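Local coordinates for protein putative archaeal ammonia monooxygenase subunit B (Candidatus Nitrosocaldus yellowstonii, PDB 4O65) that forms the copper-binding cupredoxin domain of the B subunit of a putative ammonia monooxygenase, a membrane enzyme thought to oxidise ammonia, at residues K27-A31 / L43-M49; R56-L60 / L115-A119. One frame throughout, in Å; residues are numbered along the deposited sequence.

Contact 1: K27-A31 / L43-M49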
ATOM      1  N   LYS A  27      -7.304 -10.785   1.844  1.00 18.59           N
ATOM      2  CA  LYS A  27      -7.175 -10.983   3.294  1.00 18.32           C
ATOM      3  C   LYS A  27      -8.224 -11.998   3.769  1.00 18.54           C
ATOM      4  O   LYS A  27      -7.914 -12.927   4.541  1.00 17.82           O
ATOM      5  CB  LYS A  27      -7.391  -9.654   4.048  1.00 20.25           C
ATOM      6  CG  LYS A  27      -6.990  -9.767   5.514  1.00 20.73           C
ATOM      7  CD  LYS A  27      -7.480  -8.624   6.424  1.00 23.55           C
ATOM      8  CE  LYS A  27      -6.969  -7.233   6.111  1.00 27.27           C
ATOM      9  NZ  LYS A  27      -7.440  -6.319   7.233  1.00 25.88           N
ATOM     10  N   ALA A  28      -9.456 -11.860   3.266  1.00 17.83           N
ATOM     11  CA  ALA A  28     -10.483 -12.854   3.625  1.00 19.33           C
ATOM     12  C   ALA A  28     -10.129 -14.289   3.187  1.00 19.81           C
ATOM     13  O   ALA A  28     -10.382 -15.268   3.952  1.00 19.43           O
ATOM     14  CB  ALA A  28     -11.872 -12.420   3.106  1.00 18.99           C
ATOM     15  N   GLU A  29      -9.613 -14.432   1.950  1.00 18.82           N
ATOM     16  CA  GLU A  29      -9.263 -15.786   1.455  1.00 21.71           C
ATOM     17  C   GLU A  29      -8.143 -16.377   2.347  1.00 20.83           C
ATOM     18  O   GLU A  29      -8.184 -17.568   2.694  1.00 20.58           O
ATOM     19  CB  GLU A  29      -8.779 -15.760   0.006  1.00 22.15           C
ATOM     20  CG  GLU A  29      -8.627 -17.151  -0.629  1.00 24.43           C
ATOM     21  CD  GLU A  29      -9.944 -17.913  -0.754  1.00 25.40           C
ATOM     22  OE1 GLU A  29      -9.855 -19.142  -0.759  1.00 28.37           O
ATOM     23  OE2 GLU A  29     -11.053 -17.315  -0.847  1.00 25.26           O
ATOM     24  N   PHE A  30      -7.205 -15.526   2.740  1.00 18.86           N
ATOM     25  CA  PHE A  30      -6.132 -15.973   3.642  1.00 19.26           C
ATOM     26  C   PHE A  30      -6.675 -16.365   5.024  1.00 19.31           C
ATOM     27  O   PHE A  30      -6.314 -17.428   5.552  1.00 19.40           O
ATOM     28  CB  PHE A  30      -5.040 -14.913   3.822  1.00 19.11           C
ATOM     29  CG  PHE A  30      -4.007 -15.338   4.825  1.00 19.15           C
ATOM     30  CD1 PHE A  30      -3.064 -16.330   4.505  1.00 18.66           C
ATOM     31  CD2 PHE A  30      -3.990 -14.750   6.109  1.00 20.55           C
ATOM     32  CE1 PHE A  30      -2.095 -16.730   5.439  1.00 19.42           C
ATOM     33  CE2 PHE A  30      -3.014 -15.153   7.045  1.00 20.33           C
ATOM     34  CZ  PHE A  30      -2.066 -16.128   6.691  1.00 20.64           C
ATOM     35  N   ALA A  31      -7.586 -15.560   5.554  1.00 19.61           N
ATOM     36  CA  ALA A  31      -8.241 -15.889   6.853  1.00 19.77           C
ATOM     37  C   ALA A  31      -8.990 -17.209   6.777  1.00 20.09           C
ATOM     38  O   ALA A  31      -8.913 -18.059   7.692  1.00 20.26           O
ATOM     39  CB  ALA A  31      -9.181 -14.773   7.267  1.00 19.73           C
ATOM     40  N   LEU A  43     -10.260 -11.575  10.881  1.00 20.39           N
ATOM     41  CA  LEU A  43      -9.458 -10.605  10.081  1.00 20.97           C
ATOM     42  C   LEU A  43      -8.515  -9.812  11.021  1.00 22.93           C
ATOM     43  O   LEU A  43      -7.372  -9.456  10.629  1.00 21.98           O
ATOM     44  CB  LEU A  43     -10.424  -9.725   9.272  1.00 20.61           C
ATOM     45  CG  LEU A  43     -11.245 -10.385   8.164  1.00 21.63           C
ATOM     46  CD1 LEU A  43     -12.254  -9.385   7.556  1.00 22.75           C
ATOM     47  CD2 LEU A  43     -10.419 -11.051   7.042  1.00 22.40           C
ATOM     48  N   LYS A  44      -8.954  -9.503  12.236  1.00 24.19           N
ATOM     49  CA  LYS A  44      -8.029  -8.920  13.240  1.00 25.99           C
ATOM     50  C   LYS A  44      -6.877  -9.823  13.683  1.00 25.72           C
ATOM     51  O   LYS A  44      -5.786  -9.342  13.946  1.00 25.11           O
ATOM     52  CB  LYS A  44      -8.808  -8.414  14.473  1.00 31.08           C
ATOM     53  CG  LYS A  44      -9.777  -7.301  14.098  1.00 35.26           C
ATOM     54  CD  LYS A  44     -10.529  -6.827  15.321  1.00 42.40           C
ATOM     55  CE  LYS A  44     -11.051  -5.405  15.092  1.00 48.98           C
ATOM     56  NZ  LYS A  44     -12.122  -5.055  16.085  1.00 52.84           N
ATOM     57  N   GLN A  45      -7.082 -11.138  13.688  1.00 24.44           N
ATOM     58  CA  GLN A  45      -6.001 -12.061  13.966  1.00 24.12           C
ATOM     59  C   GLN A  45      -4.988 -12.025  12.793  1.00 22.97           C
ATOM     60  O   GLN A  45      -3.789 -12.196  13.023  1.00 23.44           O
ATOM     61  CB  GLN A  45      -6.502 -13.480  14.109  1.00 27.24           C
ATOM     62  CG  GLN A  45      -7.453 -13.637  15.297  1.00 30.76           C
ATOM     63  CD  GLN A  45      -7.932 -15.065  15.409  1.00 35.23           C
ATOM     64  OE1 GLN A  45      -8.972 -15.415  14.881  1.00 39.05           O
ATOM     65  NE2 GLN A  45      -7.123 -15.904  16.029  1.00 37.12           N
ATOM     66  N   VAL A  46      -5.497 -11.876  11.583  1.00 20.95           N
ATOM     67  CA  VAL A  46      -4.569 -11.786  10.414  1.00 19.80           C
ATOM     68  C   VAL A  46      -3.786 -10.459  10.576  1.00 20.85           C
ATOM     69  O   VAL A  46      -2.516 -10.389  10.420  1.00 21.95           O
ATOM     70  CB  VAL A  46      -5.338 -11.781   9.079  1.00 18.81           C
ATOM     71  CG1 VAL A  46      -4.373 -11.458   7.919  1.00 20.02           C
ATOM     72  CG2 VAL A  46      -6.011 -13.144   8.851  1.00 20.02           C
ATOM     73  N   ASP A  47      -4.513  -9.394  10.894  1.00 20.13           N
ATOM     74  CA  ASP A  47      -3.833  -8.070  11.066  1.00 22.20           C
ATOM     75  C   ASP A  47      -2.714  -8.124  12.087  1.00 23.68           C
ATOM     76  O   ASP A  47      -1.656  -7.439  11.915  1.00 23.35           O
ATOM     77  CB  ASP A  47      -4.804  -6.951  11.527  1.00 24.24           C
ATOM     78  CG  ASP A  47      -5.842  -6.603  10.515  1.00 25.16           C
ATOM     79  OD1 ASP A  47      -5.688  -6.872   9.319  1.00 23.88           O
ATOM     80  OD2 ASP A  47      -6.869  -6.040  10.947  1.00 26.49           O
ATOM     81  N   ALA A  48      -2.903  -8.915  13.135  1.00 23.05           N
ATOM     82  CA  ALA A  48      -1.912  -9.092  14.179  1.00 25.91           C
ATOM     83  C   ALA A  48      -0.578  -9.672  13.671  1.00 24.65           C
ATOM     84  O   ALA A  48       0.481  -9.479  14.295  1.00 27.73           O
ATOM     85  CB  ALA A  48      -2.500  -9.933  15.340  1.00 27.27           C
ATOM     86  N   MET A  49      -0.601 -10.352  12.520  1.00 22.30           N
ATOM     87  CA  MET A  49       0.637 -10.869  11.936  1.00 22.60           C
ATOM     88  C   MET A  49       1.524  -9.741  11.389  1.00 22.31           C
ATOM     89  O   MET A  49       2.732  -9.961  11.145  1.00 24.07           O
ATOM     90  CB  MET A  49       0.319 -11.880  10.831  1.00 21.56           C
ATOM     91  CG  MET A  49      -0.469 -13.060  11.413  1.00 22.25           C
ATOM     92  SD  MET A  49      -0.887 -14.138  10.044  1.00 24.13           S
ATOM     93  CE  MET A  49      -1.895 -15.431  10.819  1.00 24.93           C
TER

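Contact 2: R56-L60 / L115-A119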
ATOM      1  N   ARG A  56       1.706 -14.484   5.232  1.00 23.26           N
ATOM      2  CA  ARG A  56       0.392 -13.972   4.767  1.00 23.07           C
ATOM      3  C   ARG A  56       0.396 -13.854   3.265  1.00 22.20           C
ATOM      4  O   ARG A  56       1.121 -12.998   2.702  1.00 22.35           O
ATOM      5  CB  ARG A  56       0.248 -12.534   5.320  1.00 22.29           C
ATOM      6  CG  ARG A  56      -0.180 -12.490   6.756  1.00 24.36           C
ATOM      7  CD  ARG A  56      -0.316 -11.044   7.196  1.00 21.52           C
ATOM      8  NE  ARG A  56      -1.420 -10.357   6.478  1.00 19.74           N
ATOM      9  CZ  ARG A  56      -1.888  -9.187   6.840  1.00 18.85           C
ATOM     10  NH1 ARG A  56      -1.297  -8.540   7.863  1.00 18.92           N
ATOM     11  NH2 ARG A  56      -2.938  -8.637   6.197  1.00 17.18           N
ATOM     12  N   GLN A  57      -0.502 -14.575   2.599  1.00 21.90           N
ATOM     13  CA  GLN A  57      -0.514 -14.589   1.135  1.00 21.54           C
ATOM     14  C   GLN A  57      -1.315 -13.408   0.580  1.00 19.54           C
ATOM     15  O   GLN A  57      -1.438 -13.301  -0.626  1.00 20.45           O
ATOM     16  CB  GLN A  57      -1.167 -15.879   0.583  1.00 25.15           C
ATOM     17  CG  GLN A  57      -0.141 -16.993   0.428  1.00 29.30           C
ATOM     18  CD  GLN A  57       0.198 -17.531   1.776  1.00 31.65           C
ATOM     19  OE1 GLN A  57      -0.677 -17.969   2.498  1.00 33.67           O
ATOM     20  NE2 GLN A  57       1.515 -17.546   2.112  1.00 36.86           N
ATOM     21  N   ASP A  58      -1.771 -12.508   1.445  1.00 18.22           N
ATOM     22  CA  ASP A  58      -2.471 -11.306   0.999  1.00 17.26           C
ATOM     23  C   ASP A  58      -1.594 -10.039   0.999  1.00 18.12           C
ATOM     24  O   ASP A  58      -2.102  -8.931   0.687  1.00 18.06           O
ATOM     25  CB  ASP A  58      -3.715 -11.030   1.911  1.00 17.89           C
ATOM     26  CG  ASP A  58      -3.335 -10.745   3.328  1.00 18.81           C
ATOM     27  OD1 ASP A  58      -2.433 -11.473   3.878  1.00 19.75           O
ATOM     28  OD2 ASP A  58      -3.966  -9.844   3.926  1.00 18.71           O
ATOM     29  N   VAL A  59      -0.311 -10.195   1.338  1.00 17.52           N
ATOM     30  CA  VAL A  59       0.525  -9.022   1.590  1.00 17.99           C
ATOM     31  C   VAL A  59       1.454  -8.729   0.415  1.00 16.98           C
ATOM     32  O   VAL A  59       2.124  -9.619  -0.113  1.00 17.45           O
ATOM     33  CB  VAL A  59       1.316  -9.178   2.901  1.00 19.05           C
ATOM     34  CG1 VAL A  59       2.392  -8.101   3.047  1.00 19.27           C
ATOM     35  CG2 VAL A  59       0.344  -9.163   4.072  1.00 18.33           C
ATOM     36  N   LEU A  60       1.481  -7.456   0.060  1.00 17.49           N
ATOM     37  CA  LEU A  60       2.401  -6.880  -0.961  1.00 17.02           C
ATOM     38  C   LEU A  60       3.343  -5.923  -0.303  1.00 17.18           C
ATOM     39  O   LEU A  60       2.892  -5.008   0.433  1.00 18.24           O
ATOM     40  CB  LEU A  60       1.537  -6.074  -1.995  1.00 16.80           C
ATOM     41  CG  LEU A  60       2.399  -5.337  -3.065  1.00 17.63           C
ATOM     42  CD1 LEU A  60       3.125  -6.348  -3.980  1.00 18.99           C
ATOM     43  CD2 LEU A  60       1.390  -4.502  -3.885  1.00 18.29           C
ATOM     44  N   LEU A 115       6.365   0.322   1.302  1.00 18.43           N
ATOM     45  CA  LEU A 115       4.929   0.279   1.535  1.00 20.00           C
ATOM     46  C   LEU A 115       4.545  -1.190   1.696  1.00 20.10           C
ATOM     47  O   LEU A 115       5.012  -2.071   0.928  1.00 20.93           O
ATOM     48  CB  LEU A 115       4.171   0.794   0.313  1.00 20.57           C
ATOM     49  CG  LEU A 115       4.742   2.054  -0.340  1.00 23.18           C
ATOM     50  CD1 LEU A 115       3.836   2.425  -1.501  1.00 23.32           C
ATOM     51  CD2 LEU A 115       4.766   3.135   0.714  1.00 23.75           C
ATOM     52  N   CYS A 116       3.735  -1.452   2.719  1.00 19.70           N
ATOM     53  CA  CYS A 116       3.285  -2.817   2.973  1.00 18.64           C
ATOM     54  C   CYS A 116       1.760  -2.725   2.997  1.00 18.11           C
ATOM     55  O   CYS A 116       1.235  -1.932   3.782  1.00 18.70           O
ATOM     56  CB  CYS A 116       3.760  -3.306   4.310  1.00 21.89           C
ATOM     57  SG  CYS A 116       3.459  -5.118   4.445  1.00 29.12           S
ATOM     58  N   LEU A 117       1.091  -3.532   2.169  1.00 18.07           N
ATOM     59  CA  LEU A 117      -0.387  -3.469   1.984  1.00 19.02           C
ATOM     60  C   LEU A 117      -0.990  -4.856   1.983  1.00 18.70           C
ATOM     61  O   LEU A 117      -0.307  -5.832   1.677  1.00 19.32           O
ATOM     62  CB  LEU A 117      -0.763  -2.831   0.617  1.00 21.27           C
ATOM     63  CG  LEU A 117      -0.256  -1.390   0.421  1.00 22.46           C
ATOM     64  CD1 LEU A 117       0.968  -1.426  -0.474  1.00 24.85           C
ATOM     65  CD2 LEU A 117      -1.358  -0.535  -0.180  1.00 26.01           C
ATOM     66  N   SER A 118      -2.249  -4.915   2.393  1.00 17.78           N
ATOM     67  CA  SER A 118      -3.074  -6.109   2.306  1.00 17.61           C
ATOM     68  C   SER A 118      -4.042  -5.963   1.116  1.00 18.05           C
ATOM     69  O   SER A 118      -4.720  -4.918   0.972  1.00 19.51           O
ATOM     70  CB  SER A 118      -3.913  -6.227   3.585  1.00 18.18           C
ATOM     71  OG  SER A 118      -4.802  -7.307   3.396  1.00 17.94           O
ATOM     72  N   ALA A 119      -4.073  -6.948   0.224  1.00 17.77           N
ATOM     73  CA  ALA A 119      -5.109  -6.967  -0.823  1.00 18.00           C
ATOM     74  C   ALA A 119      -6.439  -7.350  -0.200  1.00 19.15           C
ATOM     75  O   ALA A 119      -6.558  -8.425   0.440  1.00 18.98           O
ATOM     76  CB  ALA A 119      -4.744  -8.010  -1.881  1.00 19.27           C
TER

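Contact 1: K27-A31 / L43-M49
Two short helices joined by a tight connection can pack almost at right angles and still share an apolar core, and 27-31 with 43-49 is a compact example: the axes of 27-31 and 43-47 approach to 9.7 Å at 97°. Leu43 opens the interface. Its CB points sideways, yet CD2 reaches into the gap and lies 3.9 Å from Ala31 CB, 3.9 Å from Ala28 CA and 3.9 Å from Lys27 CD, so that one methyl group meets three residues of the facing helix. One turn on, Val46 points toward the facing helix, with CG2 3.9 Å from Ala31 CB and 3.8 Å from Phe30 CD2, and CG1 3.9 Å from Lys27 CG. Ala31 lies nearest the second segment in backbone terms, its CA 6.3 Å from Leu43 CA. Asp47 adds charge at the border of this apolar patch: Lys27, its aliphatic chain laid along Leu43 and Val46, ends in a salt bridge from NZ to Asp47 OD1 at 2.8 Å, and the same amine also pairs with Glu92. Met49 closes the segment with a Met-aromatic contact, its SD 3.8 Å from Phe30 CE2 and at the ring edge. The pair forms a small helical unit at one end of the beta domain: Phe35 of helix 27-35 continues the packing against Val46 and Met49, while Glu92 links it to strand 91-97.

Contact 2: R56-L60 / L115-A119
Where a strand enters a sheet, the preceding turn can be tied to the neighbouring strand by side chain and backbone alike, as 56-60 illustrates against 115-119. Arg56 starts a type I beta turn that runs to Val59, and its guanidinium lies against the Asp58 carboxylate: NE donates to Asp58 OD1 at 3.0 Å and NH2 to Asp58 OD2 at 2.8 Å, a two-pronged salt bridge internal to the segment. Asp58 then reaches across twice. Its OD2 accepts a hydrogen bond from Ser118 OG at 2.7 Å, and its backbone O accepts one from Ala119 N at 2.8 Å. With Val59 the regular antiparallel pairing begins, opposite Ser118 in a non-hydrogen-bonded pair; Val59 CG1 rests 3.5 Å from Cys116 SG, on the sheet face that also carries Ser118. Leu60 and Leu117 form the next, hydrogen-bonded pair, Leu60 N to Leu117 O and Leu117 N to Leu60 O both 2.9 Å, with their side chains on the other face, where Leu60 meets Ile146 of the second sheet of the cupredoxin sandwich. Outside the pair, a disulfide joins Cys116 to Cys51, ahead of 56-60. Backbone hydrogen bonds and the Ser118-Asp58 bond thus cross together, and the buried carboxylate has its charge met by Arg56, with a third hydrogen bond from Ser118 OG on OD2.

Local and distant closures can be arranged in series yet share a boundary. From the N terminus, contact 1 comes first: the chain passes through helix 27-35, turns, and continues in helix 40-47, nearly perpendicular to the first, closing a short loop with 11 residues between the segments. Only after that does contact 2 open at the turn leading into strand 59-68, and 54 residues, many in strands, pass before 115-119 completes it. The two neither nest nor cross. Their centres are nevertheless about 10 Å apart, and they touch: Lys27 N probably hydrogen-bonds to Ala119 O at 2.8 Å, and Lys27 CG packs 3.4 Å from Asp58 OD2. The helical pair is thereby tied to the end of strand 110-119 and to the turn before strand 59-68.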